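Local coordinates for protein D-lactate dehydrogenase (Fermentative) (Pseudomonas aeruginosa, PDB 5Z20) that catalyses the NAD-dependent interconversion of pyruvate and D-lactate, as a fermentative member of the D-isomer specific 2-hydroxyacid dehydrogenase family, at residues Gly164-Gly169 against Leu187-Tyr192; Arg250-Asn255 against Val275-Ala280; Asn36-Phe41 against Thr327-Ala332. All coordinates share one frame; numbering follows the deposited sequence.

Contact 1 of 3, residues Gly164-Gly169 against Leu187-Tyr192; sequences GVIGTG and LAYDPY. With NAI (1,4-dihydronicotinamide adenine dinucleotide), chain L.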
loop_
_atom_site.group_PDB
_atom_site.type_symbol
_atom_site.label_atom_id
_atom_site.label_comp_id
_atom_site.label_asym_id
_atom_site.label_seq_id
_atom_site.Cartn_x
_atom_site.Cartn_y
_atom_site.Cartn_z
ATOM N N GLY B 164 -26.056 -10.049 15.525
ATOM C CA GLY B 164 -26.409 -9.649 16.873
ATOM C C GLY B 164 -26.033 -8.209 17.121
ATOM O O GLY B 164 -24.866 -7.824 16.918
ATOM N N VAL B 165 -27.002 -7.453 17.597
ATOM C CA VAL B 165 -26.848 -6.056 17.874
ATOM C C VAL B 165 -26.869 -5.838 19.374
ATOM O O VAL B 165 -27.889 -6.079 20.018
ATOM C CB VAL B 165 -27.990 -5.255 17.216
ATOM C CG1 VAL B 165 -27.800 -3.798 17.468
ATOM C CG2 VAL B 165 -28.045 -5.544 15.742
ATOM N N ILE B 166 -25.773 -5.340 19.926
ATOM C CA ILE B 166 -25.705 -5.038 21.319
ATOM C C ILE B 166 -25.916 -3.544 21.438
ATOM O O ILE B 166 -25.047 -2.719 21.085
ATOM C CB ILE B 166 -24.339 -5.451 21.850
ATOM C CG1 ILE B 166 -24.235 -6.981 21.803
ATOM C CG2 ILE B 166 -24.094 -4.937 23.259
ATOM C CD1 ILE B 166 -22.862 -7.530 22.040
ATOM N N GLY B 167 -27.068 -3.185 21.955
ATOM C CA GLY B 167 -27.452 -1.775 22.072
ATOM C C GLY B 167 -28.322 -1.348 20.922
ATOM O O GLY B 167 -27.805 -1.063 19.848
ATOM N N THR B 168 -29.634 -1.340 21.159
ATOM C CA THR B 168 -30.625 -1.088 20.118
ATOM C C THR B 168 -31.235 0.294 20.243
ATOM O O THR B 168 -32.449 0.449 20.213
ATOM C CB THR B 168 -31.739 -2.160 20.157
ATOM O OG1 THR B 168 -32.298 -2.303 21.488
ATOM C CG2 THR B 168 -31.128 -3.503 19.759
ATOM N N GLY B 169 -30.382 1.299 20.357
ATOM C CA GLY B 169 -30.806 2.669 20.437
ATOM C C GLY B 169 -30.915 3.273 19.046
ATOM O O GLY B 169 -31.217 2.599 18.102
ATOM N N LEU B 187 -30.653 -10.590 16.008
ATOM C CA LEU B 187 -30.670 -10.878 17.424
ATOM C C LEU B 187 -30.255 -9.621 18.135
ATOM O O LEU B 187 -29.468 -8.838 17.571
ATOM C CB LEU B 187 -29.685 -11.994 17.706
ATOM C CG LEU B 187 -29.847 -13.250 16.838
ATOM C CD1 LEU B 187 -28.830 -14.276 17.270
ATOM C CD2 LEU B 187 -31.247 -13.813 16.939
ATOM N N ALA B 188 -30.804 -9.394 19.320
ATOM C CA ALA B 188 -30.625 -8.155 20.028
ATOM C C ALA B 188 -30.443 -8.339 21.503
ATOM O O ALA B 188 -31.127 -9.140 22.120
ATOM C CB ALA B 188 -31.805 -7.194 19.773
ATOM N N TYR B 189 -29.595 -7.509 22.077
ATOM C CA TYR B 189 -29.470 -7.429 23.472
ATOM C C TYR B 189 -29.442 -5.972 23.860
ATOM O O TYR B 189 -28.645 -5.152 23.340
ATOM C CB TYR B 189 -28.231 -8.122 23.916
ATOM C CG TYR B 189 -27.885 -7.822 25.342
ATOM C CD1 TYR B 189 -28.625 -8.389 26.399
ATOM C CD2 TYR B 189 -26.869 -6.949 25.643
ATOM C CE1 TYR B 189 -28.345 -8.077 27.708
ATOM C CE2 TYR B 189 -26.578 -6.622 26.951
ATOM C CZ TYR B 189 -27.307 -7.202 27.967
ATOM O OH TYR B 189 -26.994 -6.896 29.243
ATOM N N ASP B 190 -30.322 -5.614 24.790
ATOM C CA ASP B 190 -30.342 -4.253 25.365
ATOM C C ASP B 190 -30.984 -4.459 26.779
ATOM O O ASP B 190 -31.961 -5.120 26.901
ATOM C CB ASP B 190 -31.149 -3.331 24.513
ATOM C CG ASP B 190 -30.849 -1.857 24.792
ATOM O OD1 ASP B 190 -31.132 -1.354 25.914
ATOM O OD2 ASP B 190 -30.326 -1.173 23.875
ATOM N N PRO B 191 -30.390 -3.915 27.821
ATOM C CA PRO B 191 -31.110 -3.870 29.091
ATOM C C PRO B 191 -32.488 -3.243 28.955
ATOM O O PRO B 191 -33.326 -3.508 29.791
ATOM C CB PRO B 191 -30.223 -2.995 29.983
ATOM C CG PRO B 191 -29.399 -2.147 29.018
ATOM C CD PRO B 191 -29.188 -3.024 27.811
ATOM N N TYR B 192 -32.760 -2.425 27.941
ATOM C CA TYR B 192 -34.107 -1.837 27.811
ATOM C C TYR B 192 -34.652 -2.100 26.452
ATOM O O TYR B 192 -34.631 -1.245 25.586
ATOM C CB TYR B 192 -34.093 -0.312 28.125
ATOM C CG TYR B 192 -33.398 -0.021 29.472
ATOM C CD1 TYR B 192 -34.038 -0.321 30.706
ATOM C CD2 TYR B 192 -32.081 0.467 29.513
ATOM C CE1 TYR B 192 -33.386 -0.066 31.910
ATOM C CE2 TYR B 192 -31.409 0.724 30.719
ATOM C CZ TYR B 192 -32.082 0.457 31.907
ATOM O OH TYR B 192 -31.437 0.687 33.046
HETATM P PA NAI L . -28.685 5.742 22.177
HETATM O O1A NAI L . -28.609 6.239 23.490
HETATM O O2A NAI L . -29.753 6.118 21.292
HETATM O O5B NAI L . -28.703 4.222 22.331
HETATM C C5B NAI L . -27.845 3.490 23.130
HETATM C C4B NAI L . -28.482 2.148 23.385
HETATM O O4B NAI L . -27.598 1.343 24.131
HETATM C C3B NAI L . -29.828 2.231 24.115
HETATM O O3B NAI L . -30.837 1.366 23.646
HETATM C C2B NAI L . -29.405 1.735 25.448
HETATM O O2B NAI L . -30.406 1.165 26.248
HETATM C C1B NAI L . -28.343 0.713 25.113
HETATM N N9A NAI L . -27.591 0.353 26.318
HETATM C C8A NAI L . -27.391 1.136 27.367
HETATM N N7A NAI L . -26.727 0.538 28.299
HETATM C C5A NAI L . -26.475 -0.665 27.886
HETATM C C6A NAI L . -25.778 -1.819 28.446
HETATM N N6A NAI L . -25.235 -1.755 29.650
HETATM N N1A NAI L . -25.712 -2.909 27.701
HETATM C C2A NAI L . -26.280 -2.951 26.516
HETATM N N3A NAI L . -26.916 -1.943 25.952
HETATM C C4A NAI L . -27.060 -0.800 26.579
HETATM O O3 NAI L . -27.263 6.048 21.607
HETATM P PN NAI L . -26.815 6.057 20.111
HETATM O O1N NAI L . -27.184 7.301 19.559
HETATM O O2N NAI L . -27.261 4.861 19.502
HETATM O O5D NAI L . -25.312 6.010 20.374
HETATM C C5D NAI L . -24.612 4.824 20.590
HETATM C C4D NAI L . -23.134 5.053 20.872
HETATM O O4D NAI L . -22.310 4.997 19.737
HETATM C C3D NAI L . -22.793 6.361 21.532
HETATM O O3D NAI L . -22.870 6.294 22.933
HETATM C C2D NAI L . -21.376 6.618 21.078
HETATM O O2D NAI L . -20.426 6.199 22.015
HETATM C C1D NAI L . -21.193 5.790 19.845
HETATM N N1N NAI L . -21.020 6.647 18.692
HETATM C C2N NAI L . -19.983 6.458 17.907
HETATM C C3N NAI L . -19.760 7.224 16.783
HETATM C C7N NAI L . -18.555 6.975 15.900
HETATM O O7N NAI L . -18.123 7.832 15.236
HETATM N N7N NAI L . -17.953 5.838 15.835
HETATM C C4N NAI L . -20.654 8.259 16.540
HETATM C C5N NAI L . -21.719 8.454 17.378
HETATM C C6N NAI L . -21.882 7.616 18.451
HETATM O O HOH W 1 -33.618 -0.422 22.965
#

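Contact 2 of 3, residues Arg250-Asn255 against Val275-Ala280; sequences RGALVN and VYEEEA. With NAI (1,4-dihydronicotinamide adenine dinucleotide), chain L; OXM (oxamic acid), chain M.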
loop_
_atom_site.group_PDB
_atom_site.type_symbol
_atom_site.label_atom_id
_atom_site.label_comp_id
_atom_site.label_asym_id
_atom_site.label_seq_id
_atom_site.Cartn_x
_atom_site.Cartn_y
_atom_site.Cartn_z
ATOM N N ARG B 250 -17.261 2.496 21.252
ATOM C CA ARG B 250 -16.086 3.126 21.904
ATOM C C ARG B 250 -15.046 2.103 22.095
ATOM O O ARG B 250 -15.339 0.917 22.300
ATOM C CB ARG B 250 -16.470 3.738 23.266
ATOM C CG ARG B 250 -17.278 5.028 23.199
ATOM C CD ARG B 250 -16.443 6.199 22.736
ATOM N NE ARG B 250 -17.161 7.461 22.664
ATOM C CZ ARG B 250 -17.794 7.927 21.586
ATOM N NH1 ARG B 250 -17.831 7.234 20.465
ATOM N NH2 ARG B 250 -18.367 9.166 21.614
ATOM N N GLY B 251 -13.803 2.543 22.107
ATOM C CA GLY B 251 -12.660 1.620 22.267
ATOM C C GLY B 251 -12.697 0.749 23.494
ATOM O O GLY B 251 -12.412 -0.477 23.443
ATOM N N ALA B 252 -13.113 1.363 24.612
ATOM C CA ALA B 252 -13.098 0.628 25.865
ATOM C C ALA B 252 -14.230 -0.365 26.035
ATOM O O ALA B 252 -14.317 -1.030 27.084
ATOM C CB ALA B 252 -13.033 1.600 27.077
ATOM N N LEU B 253 -15.083 -0.526 25.050
ATOM C CA LEU B 253 -16.068 -1.623 25.083
ATOM C C LEU B 253 -15.447 -2.990 24.917
ATOM O O LEU B 253 -16.096 -4.010 25.186
ATOM C CB LEU B 253 -17.083 -1.475 23.969
ATOM C CG LEU B 253 -17.995 -0.224 23.972
ATOM C CD1 LEU B 253 -18.971 -0.282 22.809
ATOM C CD2 LEU B 253 -18.796 -0.116 25.277
ATOM N N VAL B 254 -14.215 -3.049 24.417
ATOM C CA VAL B 254 -13.586 -4.338 24.173
ATOM C C VAL B 254 -12.194 -4.365 24.812
ATOM O O VAL B 254 -11.523 -3.322 25.069
ATOM C CB VAL B 254 -13.393 -4.628 22.645
ATOM C CG1 VAL B 254 -14.706 -4.559 21.916
ATOM C CG2 VAL B 254 -12.409 -3.673 22.029
ATOM N N ASN B 255 -11.706 -5.577 25.037
ATOM C CA ASN B 255 -10.343 -5.722 25.488
ATOM C C ASN B 255 -9.547 -6.147 24.309
ATOM O O ASN B 255 -9.572 -7.312 23.878
ATOM C CB ASN B 255 -10.283 -6.729 26.592
ATOM C CG ASN B 255 -8.850 -7.003 27.060
ATOM O OD1 ASN B 255 -7.911 -6.931 26.313
ATOM N ND2 ASN B 255 -8.730 -7.353 28.278
ATOM N N VAL B 275 -12.947 2.518 16.383
ATOM C CA VAL B 275 -12.577 3.067 17.660
ATOM C C VAL B 275 -11.592 2.161 18.356
ATOM O O VAL B 275 -11.522 0.956 18.095
ATOM C CB VAL B 275 -13.780 3.284 18.602
ATOM C CG1 VAL B 275 -14.701 4.336 17.998
ATOM C CG2 VAL B 275 -14.542 1.982 18.860
ATOM N N TYR B 276 -10.812 2.755 19.219
ATOM C CA TYR B 276 -9.769 2.018 19.944
ATOM C C TYR B 276 -9.595 2.641 21.348
ATOM O O TYR B 276 -9.582 3.878 21.500
ATOM C CB TYR B 276 -8.440 1.994 19.135
ATOM C CG TYR B 276 -7.319 1.296 19.851
ATOM C CD1 TYR B 276 -7.387 -0.086 20.159
ATOM C CD2 TYR B 276 -6.217 1.999 20.306
ATOM C CE1 TYR B 276 -6.388 -0.714 20.900
ATOM C CE2 TYR B 276 -5.200 1.382 21.017
ATOM C CZ TYR B 276 -5.290 0.023 21.316
ATOM O OH TYR B 276 -4.342 -0.583 22.048
ATOM N N GLU B 277 -9.349 1.799 22.335
ATOM C CA GLU B 277 -9.307 2.246 23.720
ATOM C C GLU B 277 -8.289 3.325 23.982
ATOM O O GLU B 277 -8.612 4.303 24.666
ATOM C CB GLU B 277 -9.104 1.071 24.644
ATOM C CG GLU B 277 -9.048 1.422 26.119
ATOM C CD GLU B 277 -9.344 0.221 27.040
ATOM O OE1 GLU B 277 -9.523 -0.933 26.598
ATOM O OE2 GLU B 277 -9.386 0.444 28.236
ATOM N N GLU B 278 -7.087 3.213 23.445
ATOM C CA GLU B 278 -6.080 4.249 23.657
ATOM C C GLU B 278 -6.024 5.169 22.469
ATOM O O GLU B 278 -4.974 5.622 22.093
ATOM C CB GLU B 278 -4.687 3.663 23.897
ATOM C CG GLU B 278 -4.619 2.558 24.956
ATOM C CD GLU B 278 -5.190 2.991 26.299
ATOM O OE1 GLU B 278 -5.099 4.200 26.641
ATOM O OE2 GLU B 278 -5.794 2.144 26.965
ATOM N N GLU B 279 -7.146 5.481 21.853
ATOM C CA GLU B 279 -7.058 6.313 20.647
ATOM C C GLU B 279 -6.804 7.788 20.927
ATOM O O GLU B 279 -6.468 8.533 19.989
ATOM C CB GLU B 279 -8.341 6.196 19.823
ATOM C CG GLU B 279 -9.580 6.797 20.466
ATOM C CD GLU B 279 -10.784 6.697 19.546
ATOM O OE1 GLU B 279 -11.326 5.578 19.404
ATOM O OE2 GLU B 279 -11.217 7.783 19.032
ATOM N N ALA B 280 -7.055 8.240 22.155
ATOM C CA ALA B 280 -7.250 9.714 22.368
ATOM C C ALA B 280 -6.082 10.581 21.898
ATOM O O ALA B 280 -6.275 11.630 21.231
ATOM C CB ALA B 280 -7.496 10.002 23.811
HETATM P PA NAI L . -28.685 5.742 22.177
HETATM O O1A NAI L . -28.609 6.239 23.490
HETATM O O2A NAI L . -29.753 6.118 21.292
HETATM O O5B NAI L . -28.703 4.222 22.331
HETATM C C5B NAI L . -27.845 3.490 23.130
HETATM C C4B NAI L . -28.482 2.148 23.385
HETATM O O4B NAI L . -27.598 1.343 24.131
HETATM C C3B NAI L . -29.828 2.231 24.115
HETATM O O3B NAI L . -30.837 1.366 23.646
HETATM C C2B NAI L . -29.405 1.735 25.448
HETATM O O2B NAI L . -30.406 1.165 26.248
HETATM C C1B NAI L . -28.343 0.713 25.113
HETATM N N9A NAI L . -27.591 0.353 26.318
HETATM C C8A NAI L . -27.391 1.136 27.367
HETATM N N7A NAI L . -26.727 0.538 28.299
HETATM C C5A NAI L . -26.475 -0.665 27.886
HETATM C C6A NAI L . -25.778 -1.819 28.446
HETATM N N6A NAI L . -25.235 -1.755 29.650
HETATM N N1A NAI L . -25.712 -2.909 27.701
HETATM C C2A NAI L . -26.280 -2.951 26.516
HETATM N N3A NAI L . -26.916 -1.943 25.952
HETATM C C4A NAI L . -27.060 -0.800 26.579
HETATM O O3 NAI L . -27.263 6.048 21.607
HETATM P PN NAI L . -26.815 6.057 20.111
HETATM O O1N NAI L . -27.184 7.301 19.559
HETATM O O2N NAI L . -27.261 4.861 19.502
HETATM O O5D NAI L . -25.312 6.010 20.374
HETATM C C5D NAI L . -24.612 4.824 20.590
HETATM C C4D NAI L . -23.134 5.053 20.872
HETATM O O4D NAI L . -22.310 4.997 19.737
HETATM C C3D NAI L . -22.793 6.361 21.532
HETATM O O3D NAI L . -22.870 6.294 22.933
HETATM C C2D NAI L . -21.376 6.618 21.078
HETATM O O2D NAI L . -20.426 6.199 22.015
HETATM C C1D NAI L . -21.193 5.790 19.845
HETATM N N1N NAI L . -21.020 6.647 18.692
HETATM C C2N NAI L . -19.983 6.458 17.907
HETATM C C3N NAI L . -19.760 7.224 16.783
HETATM C C7N NAI L . -18.555 6.975 15.900
HETATM O O7N NAI L . -18.123 7.832 15.236
HETATM N N7N NAI L . -17.953 5.838 15.835
HETATM C C4N NAI L . -20.654 8.259 16.540
HETATM C C5N NAI L . -21.719 8.454 17.378
HETATM C C6N NAI L . -21.882 7.616 18.451
HETATM C C1 OXM M . -18.739 10.287 17.819
HETATM N N1 OXM M . -18.373 10.898 16.693
HETATM O O1 OXM M . -18.161 9.294 18.229
HETATM C C2 OXM M . -19.863 10.825 18.578
HETATM O O2 OXM M . -19.974 10.531 19.788
HETATM O O3 OXM M . -20.688 11.565 17.999
HETATM O O HOH W 2 -10.155 -1.064 22.104
HETATM O O HOH W 3 -12.862 5.217 21.532
#

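Contact 3 of 3, residues Asn36-Phe41 against Thr327-Ala332; sequences NHRHGF and TLDNIA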
loop_
_atom_site.group_PDB
_atom_site.type_symbol
_atom_site.label_atom_id
_atom_site.label_comp_id
_atom_site.label_asym_id
_atom_site.label_seq_id
_atom_site.Cartn_x
_atom_site.Cartn_y
_atom_site.Cartn_z
ATOM N N ASN B 36 -22.170 28.994 10.752
ATOM C CA ASN B 36 -22.127 30.275 11.408
ATOM C C ASN B 36 -22.599 31.472 10.571
ATOM O O ASN B 36 -22.710 32.559 11.093
ATOM C CB ASN B 36 -20.729 30.557 11.863
ATOM C CG ASN B 36 -20.676 31.585 12.985
ATOM O OD1 ASN B 36 -21.512 31.590 13.898
ATOM N ND2 ASN B 36 -19.670 32.385 12.955
ATOM N N HIS B 37 -22.867 31.282 9.279
ATOM C CA HIS B 37 -23.526 32.320 8.487
ATOM C C HIS B 37 -24.876 32.683 9.091
ATOM O O HIS B 37 -25.323 33.766 8.901
ATOM C CB HIS B 37 -23.689 31.928 7.024
ATOM C CG HIS B 37 -22.387 31.652 6.335
ATOM N ND1 HIS B 37 -22.291 30.773 5.279
ATOM C CD2 HIS B 37 -21.122 32.064 6.596
ATOM C CE1 HIS B 37 -21.033 30.690 4.888
ATOM N NE2 HIS B 37 -20.307 31.470 5.667
ATOM N N ARG B 38 -25.476 31.791 9.844
ATOM C CA ARG B 38 -26.743 32.033 10.499
ATOM C C ARG B 38 -26.620 32.627 11.894
ATOM O O ARG B 38 -27.597 32.760 12.566
ATOM C CB ARG B 38 -27.559 30.726 10.618
ATOM C CG ARG B 38 -27.936 30.061 9.306
ATOM C CD ARG B 38 -28.271 28.567 9.420
ATOM N NE ARG B 38 -27.569 27.852 10.481
ATOM C CZ ARG B 38 -28.145 27.414 11.599
ATOM N NH1 ARG B 38 -29.442 27.635 11.781
ATOM N NH2 ARG B 38 -27.431 26.778 12.535
ATOM N N HIS B 39 -25.414 32.895 12.369
ATOM C CA HIS B 39 -25.209 33.328 13.738
ATOM C C HIS B 39 -24.226 34.446 13.923
ATOM O O HIS B 39 -24.461 35.324 14.706
ATOM C CB HIS B 39 -24.767 32.203 14.635
ATOM C CG HIS B 39 -25.705 31.056 14.714
ATOM N ND1 HIS B 39 -26.636 30.967 15.629
ATOM C CD2 HIS B 39 -25.787 29.919 13.977
ATOM C CE1 HIS B 39 -27.285 29.841 15.482
ATOM N NE2 HIS B 39 -26.766 29.203 14.469
ATOM N N GLY B 40 -23.105 34.418 13.240
ATOM C CA GLY B 40 -22.088 35.420 13.426
ATOM C C GLY B 40 -21.332 35.312 14.750
ATOM O O GLY B 40 -20.778 36.302 15.209
ATOM N N PHE B 41 -21.343 34.161 15.414
ATOM C CA PHE B 41 -20.471 33.978 16.566
ATOM C C PHE B 41 -19.020 34.147 16.152
ATOM O O PHE B 41 -18.688 34.103 14.980
ATOM C CB PHE B 41 -20.644 32.617 17.174
ATOM C CG PHE B 41 -22.034 32.335 17.656
ATOM C CD1 PHE B 41 -22.787 33.349 18.271
ATOM C CD2 PHE B 41 -22.551 31.079 17.596
ATOM C CE1 PHE B 41 -24.021 33.072 18.805
ATOM C CE2 PHE B 41 -23.800 30.792 18.088
ATOM C CZ PHE B 41 -24.524 31.772 18.714
ATOM N N THR B 327 -25.068 22.241 17.083
ATOM C CA THR B 327 -24.193 22.758 18.103
ATOM C C THR B 327 -24.336 24.334 18.217
ATOM O O THR B 327 -24.460 24.866 19.306
ATOM C CB THR B 327 -22.726 22.359 17.848
ATOM O OG1 THR B 327 -22.574 20.978 18.078
ATOM C CG2 THR B 327 -21.788 23.078 18.829
ATOM N N LEU B 328 -24.291 25.051 17.091
ATOM C CA LEU B 328 -24.474 26.494 17.132
ATOM C C LEU B 328 -25.832 26.905 17.681
ATOM O O LEU B 328 -25.913 27.797 18.535
ATOM C CB LEU B 328 -24.173 27.144 15.770
ATOM C CG LEU B 328 -22.710 26.952 15.319
ATOM C CD1 LEU B 328 -22.450 27.795 14.066
ATOM C CD2 LEU B 328 -21.702 27.375 16.384
ATOM N N ASP B 329 -26.879 26.216 17.270
ATOM C CA ASP B 329 -28.189 26.331 17.868
ATOM C C ASP B 329 -28.214 26.042 19.367
ATOM O O ASP B 329 -28.814 26.750 20.099
ATOM C CB ASP B 329 -29.205 25.468 17.142
ATOM C CG ASP B 329 -29.543 25.991 15.776
ATOM O OD1 ASP B 329 -29.230 27.120 15.472
ATOM O OD2 ASP B 329 -30.103 25.269 14.989
ATOM N N ASN B 330 -27.545 25.010 19.812
ATOM C CA ASN B 330 -27.524 24.733 21.258
ATOM C C ASN B 330 -26.907 25.916 22.013
ATOM O O ASN B 330 -27.349 26.299 23.100
ATOM C CB ASN B 330 -26.647 23.528 21.589
ATOM C CG ASN B 330 -27.251 22.197 21.142
ATOM O OD1 ASN B 330 -28.426 22.077 20.938
ATOM N ND2 ASN B 330 -26.418 21.178 21.103
ATOM N N ILE B 331 -25.850 26.471 21.443
ATOM C CA ILE B 331 -25.163 27.608 22.092
ATOM C C ILE B 331 -26.084 28.865 22.090
ATOM O O ILE B 331 -26.202 29.543 23.098
ATOM C CB ILE B 331 -23.845 27.890 21.398
ATOM C CG1 ILE B 331 -22.902 26.700 21.604
ATOM C CG2 ILE B 331 -23.227 29.209 21.903
ATOM C CD1 ILE B 331 -21.681 26.734 20.706
ATOM N N ALA B 332 -26.766 29.145 20.972
ATOM C CA ALA B 332 -27.745 30.262 20.915
ATOM C C ALA B 332 -28.874 30.071 21.907
ATOM O O ALA B 332 -29.248 31.006 22.596
ATOM C CB ALA B 332 -28.349 30.437 19.510
#

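Contact 1 of 3, residues Gly164-Gly169 against Leu187-Tyr192
Gly164-Gly169 and Leu187-Tyr192 meet as two adjacent parallel strands that run on into the adenosine-ribose site of the Rossmann nucleotide-binding domain. The two strand axes lie 17° apart, and the pairing is carried by a ladder in which Val165 N donates to Leu187 O at 2.8 Å, Tyr189 N to Val165 O, and Gly167 N to Tyr189 O. Beyond the strands a side chain takes over. Asp190 OD2 receives Thr168 N at 2.8 Å through its anti lone pair. The NADH ribose hydroxyl O3B donates to Asp190 OD2 at 2.6 Å. Its neighbour, NADH O2B, donates to Asp190 OD1 at 2.6 Å. OD1 also takes Tyr192 N on its anti side, closing an Asx turn. Both carboxylate oxygens are thus gripped by backbone and cofactor together, which fixes the rotation of the group and is the usual acidic signature of NAD-dependent Rossmann folds. With its CG anti to the backbone N (chi1 -162°), Asp190 reaches across to the glycine-rich turn. That turn, Gly167 and Gly169, fits a GxGxxG pattern: Gly167 has a positive phi of 97°, and Gly169 CA lies only 3.2 Å from O5B of the NADH. On the sheet face of Ile166 and Tyr189, Ile166 CG2 approaches the edge of the tyrosine ring at 4.2 Å from CD2. Helix 170-181 makes the crossover between the two strands, a beta-alpha-beta unit; strand 216-219 flanks 162-166 on its other side, strand 203-204 flanks 185-189, and helix 207-213 packs against Ile166, Leu187 and Tyr189.

Contact 2 of 3, residues Arg250-Asn255 against Val275-Ala280
Gly251 and Glu277 bring the two loops together by direct backbone packing: Gly251, having no side chain, lets its CA lie directly against the Tyr276-Glu277 peptide, 3.3 Å from Glu277 N. Van der Waals contact continues on either flank. Val275 CG1 is anti to the carbonyl carbon (chi1 -65°), which leaves CG2 between the backbone N and the carbonyl carbon, where Val275 CG2 rests 3.3 Å from Arg250 C. Glu277, extended beyond CG, lays its chain alongside Ala252, with CD 3.9 Å from Ala252 CB, and its OE1 is hydrogen-bonded to His229 NE2.

No direct hydrogen bond spans the segments; two waters do the polar work. One donates to Gly251 O and accepts from Glu277 N. The other accepts from Gly251 N and donates to Glu279 OE1 at 2.6 Å, an oxygen that also takes Tyr276 N at 2.9 Å across a type I turn. The N-H and the C=O of Gly251 are each linked to the other loop through a water.

Ligand contacts fall to Arg250. Its NH2 donates to oxamate O2 at 2.8 Å and its NH1 to oxamate O1 at 3.1 Å, so the substrate analogue sits at the guanidinium edge, while ribose O2D of the NADH lies over one guanidinium face, 3.2 Å from CZ. Asn96 accepts from NE. Glu279 OE2 is hydrogen-bonded to His311 ND1, and His311 NE2 bonds the oxamate. This joining is consistent with the Arg-Glu-His catalytic set of the family, where the arginine anchors the substrate and the acid pairs with the histidine.

Contact 3 of 3, residues Asn36-Phe41 against Thr327-Ala332
With CG anti to the carbonyl carbon in each, His39 (chi1 -59°) and Leu328 reach toward one another until the imidazole lies against the leucine stem. Leu328 CB stands over the ring face, 3.9 Å from its centroid and 30° off the normal, a CH-pi contact. At the ring's edge, near its plane, Asp329 OD1 approaches His39 CE1 at 3.3 Å, with the carboxylate and ring planes 59° apart. Asp329 OD1 also meets Arg38 NH2 in a weak, long salt bridge of 3.5 Å at the guanidinium edge, so the same oxygen lies near both the imidazole edge and the guanidinium.

The contact sets the turn between helix 26-35 and edge strand 42-45, in the five-stranded parallel sheet of the substrate-binding (catalytic) domain, against helix 317-335, the C-terminal helix that returns to that domain after the Rossmann portion. Strand 18-21 backs the apolar side, where Ile19 touches both Phe41 and Ile331.

Phe41 slides past Leu328 in the opposite direction, its CD2 4.0 Å from Leu328 CD2, and presents its edge to Leu328 O; its CZ reaches Ala332 CB at 4.1 Å. His39 CB lies over the centre of one Phe41 face. The other leucine branch, Leu328 CD1, abuts Asn36 N at 3.5 Å. Asn36 ND2 in turn donates to Phe41 O at 2.8 Å, and Asn36 OD1 weakly accepts Phe41 N.

In the fold
Contacts 1 and 2 share the seven-stranded parallel sheet of the Rossmann domain. Contact 1 pairs strands 162-166 and 185-189, whereas contact 2 joins the loops after strands 243-247 and 268-273. They follow one another along the chain, have centres about 20 Å apart and do not touch, yet both reach the same NADH: contact 1 at the adenosine ribose, contact 2 at the nicotinamide ribose beside oxamate. Contact 3 lies in the other domain, its centre about 35 Å and 32 Å from those of contacts 1 and 2. Its segments, near the two chain ends, bracket both other contacts in sequence, so the C-terminal helix 317-335 brings the chain back to its N-terminal part.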